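Local coordinates for Melibiose/raffinose/stachyose-binding protein MelE (Bacillus subtilis subsp. subtilis str. 168, PDB 4R6H) that captures melibiose, raffinose and stachyose as the solute-binding component of an ABC transporter that imports these sugars, at residues 301-306 / 366-371; 198-203 / 290-295; 138-143 / 344-349. One frame throughout, in Å; residues are numbered along the deposited sequence.

Interaction 1 of 3, residues 301-306 / 366-371; sequences PIWIGG and QDVKVE
Trp303 pairs with Val370 and Ile304 with Glu371 as two successive parallel bridges, the chains drawn together by three backbone hydrogen bonds: Trp303 N to Lys369 O (3.0 Å), Glu371 N to Trp303 O (2.9 Å) and Gly305 N to Glu371 O (2.8 Å). Ahead of the first bridge a water takes over, donating to Pro301 O and accepting from Lys369 N.

The side chains then part to the two faces of the sheet. On the face of Trp303 and Val370, the five-membered part of the indole meets Val368, whose side chain crosses that of Trp303 at about a right angle; its CG1 approaches Trp303 CD1 obliquely at 3.6 Å. That methyl lies anti to the backbone N of Val368 (chi1 175°), a setting that also brings it to 3.5 Å from Pro301 O. The indole has further neighbours, edge-to-face with Tyr362 and cation-pi with Lys142. Val370 CG1, farther along, rests 3.7 Å from Gly306 N.

On the other face, Ile302 and Ile304 both touch the aliphatic part of Glu371. Ile302 CG1 touches Glu371 CG at 3.7 Å, while Ile304 CD1 comes up to Glu371 CB. The Glu371 chain, bent at chi2 (-76°), carries its carboxylate away from the isoleucines, so the contact uses its methylenes alone. Helix 192-206 covers this face through Gln200 and Thr203.

The arrangement exemplifies parallel edge pairing in a mixed sheet: strand 303-306, bonded antiparallel to 141-148 on one side, takes 370-372 on the other, within the two-lobed alpha/beta fold of solute-binding proteins.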
loop_
_atom_site.group_PDB
_atom_site.type_symbol
_atom_site.label_atom_id
_atom_site.label_comp_id
_atom_site.label_asym_id
_atom_site.label_seq_id
_atom_site.Cartn_x
_atom_site.Cartn_y
_atom_site.Cartn_z
ATOM N N PRO A 301 14.476 -3.916 -8.880
ATOM C CA PRO A 301 13.031 -3.793 -8.639
ATOM C C PRO A 301 12.749 -3.741 -7.137
ATOM O O PRO A 301 13.587 -4.146 -6.307
ATOM C CB PRO A 301 12.438 -5.049 -9.277
ATOM C CG PRO A 301 13.501 -5.534 -10.237
ATOM C CD PRO A 301 14.812 -5.093 -9.695
ATOM N N ILE A 302 11.572 -3.257 -6.794
ATOM C CA ILE A 302 11.265 -2.925 -5.411
ATOM C C ILE A 302 9.800 -3.260 -5.123
ATOM O O ILE A 302 8.918 -3.027 -5.957
ATOM C CB ILE A 302 11.596 -1.399 -5.166
ATOM C CG1 ILE A 302 11.587 -1.011 -3.708
ATOM C CG2 ILE A 302 10.679 -0.482 -5.965
ATOM C CD1 ILE A 302 12.714 -1.581 -2.924
ATOM N N TRP A 303 9.540 -3.816 -3.922
ATOM C CA TRP A 303 8.162 -3.884 -3.417
ATOM C C TRP A 303 7.779 -2.582 -2.711
ATOM O O TRP A 303 8.560 -2.055 -1.922
ATOM C CB TRP A 303 8.000 -5.019 -2.414
ATOM C CG TRP A 303 8.082 -6.430 -2.946
ATOM C CD1 TRP A 303 8.966 -7.379 -2.566
ATOM C CD2 TRP A 303 7.214 -7.057 -3.888
ATOM N NE1 TRP A 303 8.749 -8.533 -3.223
ATOM C CE2 TRP A 303 7.661 -8.381 -4.047
ATOM C CE3 TRP A 303 6.116 -6.620 -4.641
ATOM C CZ2 TRP A 303 7.060 -9.269 -4.920
ATOM C CZ3 TRP A 303 5.487 -7.502 -5.481
ATOM C CH2 TRP A 303 5.963 -8.806 -5.645
ATOM N N ILE A 304 6.575 -2.097 -2.962
ATOM C CA ILE A 304 6.093 -0.848 -2.358
ATOM C C ILE A 304 5.053 -1.131 -1.327
ATOM O O ILE A 304 4.091 -1.891 -1.571
ATOM C CB ILE A 304 5.477 0.098 -3.403
ATOM C CG1 ILE A 304 6.468 0.431 -4.553
ATOM C CG2 ILE A 304 4.956 1.353 -2.758
ATOM C CD1 ILE A 304 7.757 1.016 -4.085
ATOM N N GLY A 305 5.175 -0.492 -0.184
ATOM C CA GLY A 305 4.127 -0.637 0.843
ATOM C C GLY A 305 4.672 -0.506 2.234
ATOM O O GLY A 305 4.878 0.619 2.739
ATOM N N GLY A 306 4.938 -1.647 2.827
ATOM C CA GLY A 306 5.437 -1.697 4.202
ATOM C C GLY A 306 4.298 -1.762 5.171
ATOM O O GLY A 306 3.598 -2.754 5.194
ATOM N N GLN A 366 11.752 -13.211 -2.425
ATOM C CA GLN A 366 12.061 -13.047 -1.000
ATOM C C GLN A 366 13.180 -12.033 -0.756
ATOM O O GLN A 366 13.183 -11.344 0.271
ATOM C CB GLN A 366 12.446 -14.422 -0.409
ATOM C CG GLN A 366 12.687 -14.465 1.094
ATOM C CD GLN A 366 11.407 -14.543 1.910
ATOM O OE1 GLN A 366 11.210 -13.769 2.845
ATOM N NE2 GLN A 366 10.541 -15.494 1.575
ATOM N N ASP A 367 14.096 -11.911 -1.693
ATOM C CA ASP A 367 15.225 -11.008 -1.418
ATOM C C ASP A 367 15.003 -9.595 -1.951
ATOM O O ASP A 367 15.877 -8.722 -1.803
ATOM C CB ASP A 367 16.558 -11.591 -1.889
ATOM C CG ASP A 367 16.915 -12.875 -1.164
ATOM O OD1 ASP A 367 16.517 -13.076 0.003
ATOM O OD2 ASP A 367 17.628 -13.699 -1.776
ATOM N N VAL A 368 13.810 -9.333 -2.483
ATOM C CA VAL A 368 13.505 -7.986 -2.969
ATOM C C VAL A 368 13.179 -7.110 -1.749
ATOM O O VAL A 368 12.473 -7.539 -0.840
ATOM C CB VAL A 368 12.336 -8.006 -4.003
ATOM C CG1 VAL A 368 11.885 -6.609 -4.466
ATOM C CG2 VAL A 368 12.726 -8.849 -5.216
ATOM N N LYS A 369 13.669 -5.876 -1.747
ATOM C CA LYS A 369 13.482 -4.985 -0.630
ATOM C C LYS A 369 12.124 -4.293 -0.675
ATOM O O LYS A 369 11.391 -4.397 -1.692
ATOM C CB LYS A 369 14.650 -3.972 -0.569
ATOM C CG LYS A 369 16.028 -4.634 -0.443
ATOM C CD LYS A 369 16.211 -5.386 0.848
ATOM C CE LYS A 369 17.565 -6.083 0.898
ATOM N NZ LYS A 369 17.412 -7.496 1.351
ATOM N N VAL A 370 11.806 -3.612 0.419
ATOM C CA VAL A 370 10.528 -2.935 0.559
ATOM C C VAL A 370 10.766 -1.468 0.801
ATOM O O VAL A 370 11.653 -1.090 1.605
ATOM C CB VAL A 370 9.678 -3.526 1.708
ATOM C CG1 VAL A 370 8.390 -2.723 1.892
ATOM C CG2 VAL A 370 9.372 -4.989 1.402
ATOM N N GLU A 371 9.992 -0.650 0.104
ATOM C CA GLU A 371 10.000 0.782 0.308
ATOM C C GLU A 371 8.600 1.249 0.722
ATOM O O GLU A 371 7.585 0.793 0.159
ATOM C CB GLU A 371 10.399 1.526 -0.976
ATOM C CG GLU A 371 11.915 1.647 -1.143
ATOM C CD GLU A 371 12.473 2.716 -0.222
ATOM O OE1 GLU A 371 11.859 3.809 -0.071
ATOM O OE2 GLU A 371 13.513 2.412 0.392
HETATM O O HOH W 1 15.000 -4.602 -4.039
#

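Interaction 2 of 3, residues 198-203 / 290-295; sequences YDQFAT and IPTPAI
Thr292 presents two unlike branches to helix 192-206, and the contact divides accordingly into a polar and an apolar half. In the polar half, Gln200 NE2 donates to Thr292 OG1 at 3.0 Å. The bond is bent, 138° at the hydrogen, although the hydroxyl oxygen lies only 14° out of the amide plane. Gln200 reaches it with a chain extended beyond CG, and the amide is tied at both ends: OE1 receives a bond from Gln196 NE2, one turn earlier in the helix, and NE2 also bonds Gly144 O. These partners should fix which way round the amide sits. Thr292 OG1 has a further, weak bond to Asp143 O. A valine here would probably leave Gln200 NE2 without this acceptor, placing a methyl against the amide, and lose the weak tie to Asp143 O.

Such an arrangement is helix-on-sheet packing of an alpha/beta lobe, here placed where the helix packs on the loop residues Thr292, Pro293 and Ile295 that follow strand 287-291.

The apolar half centres on Phe201. Thr292 CG2, anti to its own backbone N with OG1 beside that N (chi1 -60°), lies 3.7 Å from Phe201 CE1, approaching the ring obliquely. Pro293 CD meets the same ring carbon at 3.8 Å. Nearer the backbone, Ile295 CD1 reaches Phe201 O at 3.6 Å and stands 4.3 Å from Phe201 CD1, while Tyr197 meets the phenyl ring.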
loop_
_atom_site.group_PDB
_atom_site.type_symbol
_atom_site.label_atom_id
_atom_site.label_comp_id
_atom_site.label_asym_id
_atom_site.label_seq_id
_atom_site.Cartn_x
_atom_site.Cartn_y
_atom_site.Cartn_z
ATOM N N TYR A 198 1.508 6.718 -10.371
ATOM C CA TYR A 198 2.486 7.749 -10.027
ATOM C C TYR A 198 3.201 7.437 -8.727
ATOM O O TYR A 198 4.420 7.588 -8.621
ATOM C CB TYR A 198 1.849 9.110 -9.956
ATOM C CG TYR A 198 1.572 9.823 -11.267
ATOM C CD1 TYR A 198 2.606 10.209 -12.122
ATOM C CD2 TYR A 198 0.291 10.240 -11.600
ATOM C CE1 TYR A 198 2.356 10.923 -13.295
ATOM C CE2 TYR A 198 0.048 10.959 -12.747
ATOM C CZ TYR A 198 1.082 11.324 -13.581
ATOM O OH TYR A 198 0.780 12.038 -14.725
ATOM N N ASP A 199 2.424 7.075 -7.701
ATOM C CA ASP A 199 2.982 6.857 -6.376
ATOM C C ASP A 199 3.986 5.708 -6.372
ATOM O O ASP A 199 5.110 5.846 -5.819
ATOM C CB ASP A 199 1.813 6.611 -5.379
ATOM C CG ASP A 199 2.145 6.949 -3.955
ATOM O OD1 ASP A 199 3.087 7.668 -3.677
ATOM O OD2 ASP A 199 1.346 6.571 -3.100
ATOM N N GLN A 200 3.628 4.564 -6.955
ATOM C CA GLN A 200 4.517 3.432 -6.941
ATOM C C GLN A 200 5.791 3.727 -7.726
ATOM O O GLN A 200 6.868 3.438 -7.245
ATOM C CB GLN A 200 3.897 2.139 -7.494
ATOM C CG GLN A 200 2.991 1.421 -6.539
ATOM C CD GLN A 200 2.458 0.090 -7.057
ATOM O OE1 GLN A 200 1.291 -0.194 -6.866
ATOM N NE2 GLN A 200 3.342 -0.777 -7.544
ATOM N N PHE A 201 5.645 4.297 -8.933
ATOM C CA PHE A 201 6.842 4.488 -9.774
ATOM C C PHE A 201 7.704 5.668 -9.322
ATOM O O PHE A 201 8.869 5.766 -9.694
ATOM C CB PHE A 201 6.504 4.528 -11.258
ATOM C CG PHE A 201 6.253 3.177 -11.866
ATOM C CD1 PHE A 201 7.302 2.267 -12.075
ATOM C CD2 PHE A 201 4.984 2.811 -12.249
ATOM C CE1 PHE A 201 7.045 1.039 -12.660
ATOM C CE2 PHE A 201 4.727 1.597 -12.867
ATOM C CZ PHE A 201 5.782 0.689 -13.053
ATOM N N ALA A 202 7.155 6.564 -8.513
ATOM C CA ALA A 202 7.971 7.645 -7.942
ATOM C C ALA A 202 9.114 7.112 -7.091
ATOM O O ALA A 202 10.179 7.710 -7.012
ATOM C CB ALA A 202 7.108 8.556 -7.081
ATOM N N THR A 203 8.927 5.953 -6.453
ATOM C CA THR A 203 9.986 5.332 -5.649
ATOM C C THR A 203 11.237 4.912 -6.457
ATOM O O THR A 203 12.338 5.424 -6.148
ATOM C CB THR A 203 9.391 4.211 -4.754
ATOM O OG1 THR A 203 8.571 4.803 -3.716
ATOM C CG2 THR A 203 10.441 3.361 -4.086
ATOM N N ILE A 290 4.678 -9.319 -9.568
ATOM C CA ILE A 290 6.094 -9.023 -9.612
ATOM C C ILE A 290 6.328 -7.684 -8.931
ATOM O O ILE A 290 5.429 -6.867 -8.853
ATOM C CB ILE A 290 6.660 -9.001 -11.066
ATOM C CG1 ILE A 290 5.948 -7.961 -11.920
ATOM C CG2 ILE A 290 6.571 -10.383 -11.675
ATOM C CD1 ILE A 290 6.495 -7.948 -13.341
ATOM N N PRO A 291 7.575 -7.462 -8.463
ATOM C CA PRO A 291 7.908 -6.191 -7.850
ATOM C C PRO A 291 7.772 -5.043 -8.863
ATOM O O PRO A 291 7.733 -5.263 -10.085
ATOM C CB PRO A 291 9.385 -6.356 -7.461
ATOM C CG PRO A 291 9.731 -7.766 -7.614
ATOM C CD PRO A 291 8.677 -8.426 -8.426
ATOM N N THR A 292 7.741 -3.835 -8.350
ATOM C CA THR A 292 7.726 -2.639 -9.196
ATOM C C THR A 292 9.034 -2.560 -9.957
ATOM O O THR A 292 10.096 -2.600 -9.341
ATOM C CB THR A 292 7.551 -1.360 -8.345
ATOM O OG1 THR A 292 6.309 -1.431 -7.627
ATOM C CG2 THR A 292 7.499 -0.125 -9.211
ATOM N N PRO A 293 8.973 -2.469 -11.305
ATOM C CA PRO A 293 10.223 -2.336 -12.056
ATOM C C PRO A 293 11.049 -1.116 -11.674
ATOM O O PRO A 293 10.506 -0.047 -11.372
ATOM C CB PRO A 293 9.737 -2.222 -13.489
ATOM C CG PRO A 293 8.442 -2.982 -13.533
ATOM C CD PRO A 293 7.814 -2.654 -12.180
ATOM N N ALA A 294 12.363 -1.291 -11.764
ATOM C CA ALA A 294 13.315 -0.211 -11.582
ATOM C C ALA A 294 13.330 0.712 -12.802
ATOM O O ALA A 294 12.866 0.350 -13.883
ATOM C CB ALA A 294 14.704 -0.801 -11.379
ATOM N N ILE A 295 13.871 1.911 -12.574
ATOM C CA ILE A 295 13.946 2.935 -13.613
ATOM C C ILE A 295 15.379 3.293 -13.978
ATOM O O ILE A 295 15.664 3.488 -15.166
ATOM C CB ILE A 295 13.117 4.171 -13.180
ATOM C CG1 ILE A 295 11.629 3.842 -13.339
ATOM C CG2 ILE A 295 13.422 5.427 -14.042
ATOM C CD1 ILE A 295 10.679 4.835 -12.680
#

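Interaction 3 of 3, residues 138-143 / 344-349; sequences INQAKD and SLPSGL
Gln140 grips the 344-349 loop at two successive carbonyls, one with its backbone and one with its side chain. The loop leaves helix 333-343 through a Schellman motif at Ser344 and packs on the connection between strand 136-137 of the three-stranded sheet and strand 141-148 of the mixed sheet. Gln140 NE2 donates to Ser347 O at 3.0 Å in a nearly straight bond, 173° at the hydrogen; the acceptor lies in the amide plane, whereas the donor is tilted 24° from the plane of the carbonyl. The backbone bond from Gln140 N to Pro346 O, also 3.0 Å, is weak.

Gln140 CG sits between the backbone N and the carbonyl carbon (chi1 53°), which sends the extended chain over the loop; this CG lies 3.9 Å from Pro346 CB. Leu345 lies across the start of the strand, with CB 3.5 Å from Gln140 O and CD1 3.6 Å from Asn139 ND2. Leu345 and Pro346 CD lie against Gln140 O, which is buried without a hydrogen-bonding partner. Pro346 extends the apolar contact to Lys142, its CG standing 4.1 Å from Lys142 CE.

A second shell positions these groups. Asp119 accepts from Gln140 NE2 as well and also pairs with the backbone of Gly348, while Asn139 is held by Tyr309 N at OD1 and by Thr343 OG1 at ND2. Lys142 lies in cation-pi contact with Tyr362. On the loop, Ser347 forms an ST turn, its OG accepting from Leu349 N at 3.0 Å and lying 2.7 Å from a water that donates weakly to Ile138 O.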
loop_
_atom_site.group_PDB
_atom_site.type_symbol
_atom_site.label_atom_id
_atom_site.label_comp_id
_atom_site.label_asym_id
_atom_site.label_seq_id
_atom_site.Cartn_x
_atom_site.Cartn_y
_atom_site.Cartn_z
ATOM N N ILE A 138 0.248 -5.758 11.945
ATOM C CA ILE A 138 -0.638 -6.891 11.784
ATOM C C ILE A 138 -0.254 -7.645 10.488
ATOM O O ILE A 138 -0.303 -8.866 10.393
ATOM C CB ILE A 138 -2.087 -6.411 11.729
ATOM C CG1 ILE A 138 -2.529 -5.944 13.107
ATOM C CG2 ILE A 138 -3.024 -7.448 11.101
ATOM C CD1 ILE A 138 -3.837 -5.191 13.108
ATOM N N ASN A 139 0.141 -6.886 9.489
ATOM C CA ASN A 139 0.445 -7.427 8.175
ATOM C C ASN A 139 1.429 -6.502 7.502
ATOM O O ASN A 139 1.997 -5.607 8.155
ATOM C CB ASN A 139 -0.808 -7.637 7.318
ATOM C CG ASN A 139 -1.575 -6.379 7.073
ATOM O OD1 ASN A 139 -1.182 -5.288 7.500
ATOM N ND2 ASN A 139 -2.669 -6.493 6.313
ATOM N N GLN A 140 1.652 -6.690 6.209
ATOM C CA GLN A 140 2.486 -5.777 5.465
ATOM C C GLN A 140 2.081 -5.772 4.010
ATOM O O GLN A 140 1.647 -6.789 3.497
ATOM C CB GLN A 140 3.945 -6.186 5.565
ATOM C CG GLN A 140 4.218 -7.622 5.196
ATOM C CD GLN A 140 5.702 -7.952 5.238
ATOM O OE1 GLN A 140 6.501 -7.350 4.474
ATOM N NE2 GLN A 140 6.076 -8.872 6.106
ATOM N N ALA A 141 2.274 -4.636 3.374
ATOM C CA ALA A 141 1.934 -4.473 1.981
ATOM C C ALA A 141 3.189 -4.584 1.133
ATOM O O ALA A 141 4.241 -4.021 1.505
ATOM C CB ALA A 141 1.299 -3.120 1.722
ATOM N N LYS A 142 3.074 -5.281 -0.002
ATOM C CA LYS A 142 4.177 -5.431 -0.945
ATOM C C LYS A 142 3.593 -5.391 -2.350
ATOM O O LYS A 142 3.140 -6.415 -2.874
ATOM C CB LYS A 142 4.998 -6.692 -0.698
ATOM C CG LYS A 142 5.899 -6.632 0.529
ATOM C CD LYS A 142 6.854 -7.812 0.634
ATOM C CE LYS A 142 6.189 -9.094 1.109
ATOM N NZ LYS A 142 7.244 -10.144 1.302
ATOM N N ASP A 143 3.635 -4.205 -2.975
ATOM C CA ASP A 143 2.965 -3.934 -4.243
ATOM C C ASP A 143 3.966 -3.777 -5.382
ATOM O O ASP A 143 5.039 -3.105 -5.261
ATOM C CB ASP A 143 2.150 -2.647 -4.142
ATOM C CG ASP A 143 0.920 -2.786 -3.279
ATOM O OD1 ASP A 143 0.373 -3.902 -3.131
ATOM O OD2 ASP A 143 0.472 -1.735 -2.763
ATOM N N SER A 344 -5.415 -10.933 3.339
ATOM C CA SER A 344 -4.784 -11.420 2.107
ATOM C C SER A 344 -3.343 -10.968 1.947
ATOM O O SER A 344 -2.828 -10.901 0.830
ATOM C CB SER A 344 -5.616 -11.060 0.862
ATOM O OG SER A 344 -6.929 -11.635 1.000
ATOM N N LEU A 345 -2.662 -10.717 3.065
ATOM C CA LEU A 345 -1.302 -10.216 3.031
ATOM C C LEU A 345 -0.459 -10.939 4.025
ATOM O O LEU A 345 -0.970 -11.537 5.000
ATOM C CB LEU A 345 -1.305 -8.711 3.336
ATOM C CG LEU A 345 -1.839 -7.756 2.292
ATOM C CD1 LEU A 345 -1.995 -6.348 2.808
ATOM C CD2 LEU A 345 -0.911 -7.771 1.088
ATOM N N PRO A 346 0.872 -10.860 3.860
ATOM C CA PRO A 346 1.729 -11.515 4.850
ATOM C C PRO A 346 1.640 -10.869 6.222
ATOM O O PRO A 346 1.370 -9.668 6.343
ATOM C CB PRO A 346 3.146 -11.295 4.310
ATOM C CG PRO A 346 2.965 -10.926 2.892
ATOM C CD PRO A 346 1.633 -10.267 2.753
ATOM N N SER A 347 1.903 -11.664 7.240
ATOM C CA SER A 347 2.092 -11.133 8.600
ATOM C C SER A 347 3.322 -10.285 8.659
ATOM O O SER A 347 4.209 -10.393 7.846
ATOM C CB SER A 347 2.215 -12.301 9.578
ATOM O OG SER A 347 2.765 -11.932 10.831
ATOM N N GLY A 348 3.372 -9.421 9.674
ATOM C CA GLY A 348 4.559 -8.637 9.960
ATOM C C GLY A 348 5.659 -9.381 10.697
ATOM O O GLY A 348 6.716 -8.791 10.877
ATOM N N LEU A 349 5.446 -10.661 11.040
ATOM C CA LEU A 349 6.369 -11.460 11.854
ATOM C C LEU A 349 6.950 -12.586 11.049
ATOM O O LEU A 349 6.245 -13.211 10.255
ATOM C CB LEU A 349 5.672 -12.027 13.072
ATOM C CG LEU A 349 4.943 -11.028 13.965
ATOM C CD1 LEU A 349 4.125 -11.764 15.003
ATOM C CD2 LEU A 349 5.913 -10.036 14.585
HETATM O O HOH W 2 1.797 -9.896 12.361
#

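How the interactions relate
All three contacts reach one mixed sheet. Interactions 2 and 3 are buried, whereas interaction 1 is partly open, with Lys369 exposed at its border. Segment 301-306 is shared ground: Gly306 N lies 2.8 Å from Ala141 O and Ile304 O 2.7 Å from Asp143 N, joining interaction 1 to interaction 3, while Ile302 O lies 2.8 Å from Thr292 N of interaction 2. Their chemistry varies with position. Between strands, 301-306 / 366-371 relies on regular backbone bonds; helix against strand end, 198-203 / 290-295 draws on side chains, with one amide-hydroxyl bond and apolar contacts round a phenylalanine; loop against strand start, 138-143 / 344-349 depends on a glutamine amide reaching a backbone carbonyl.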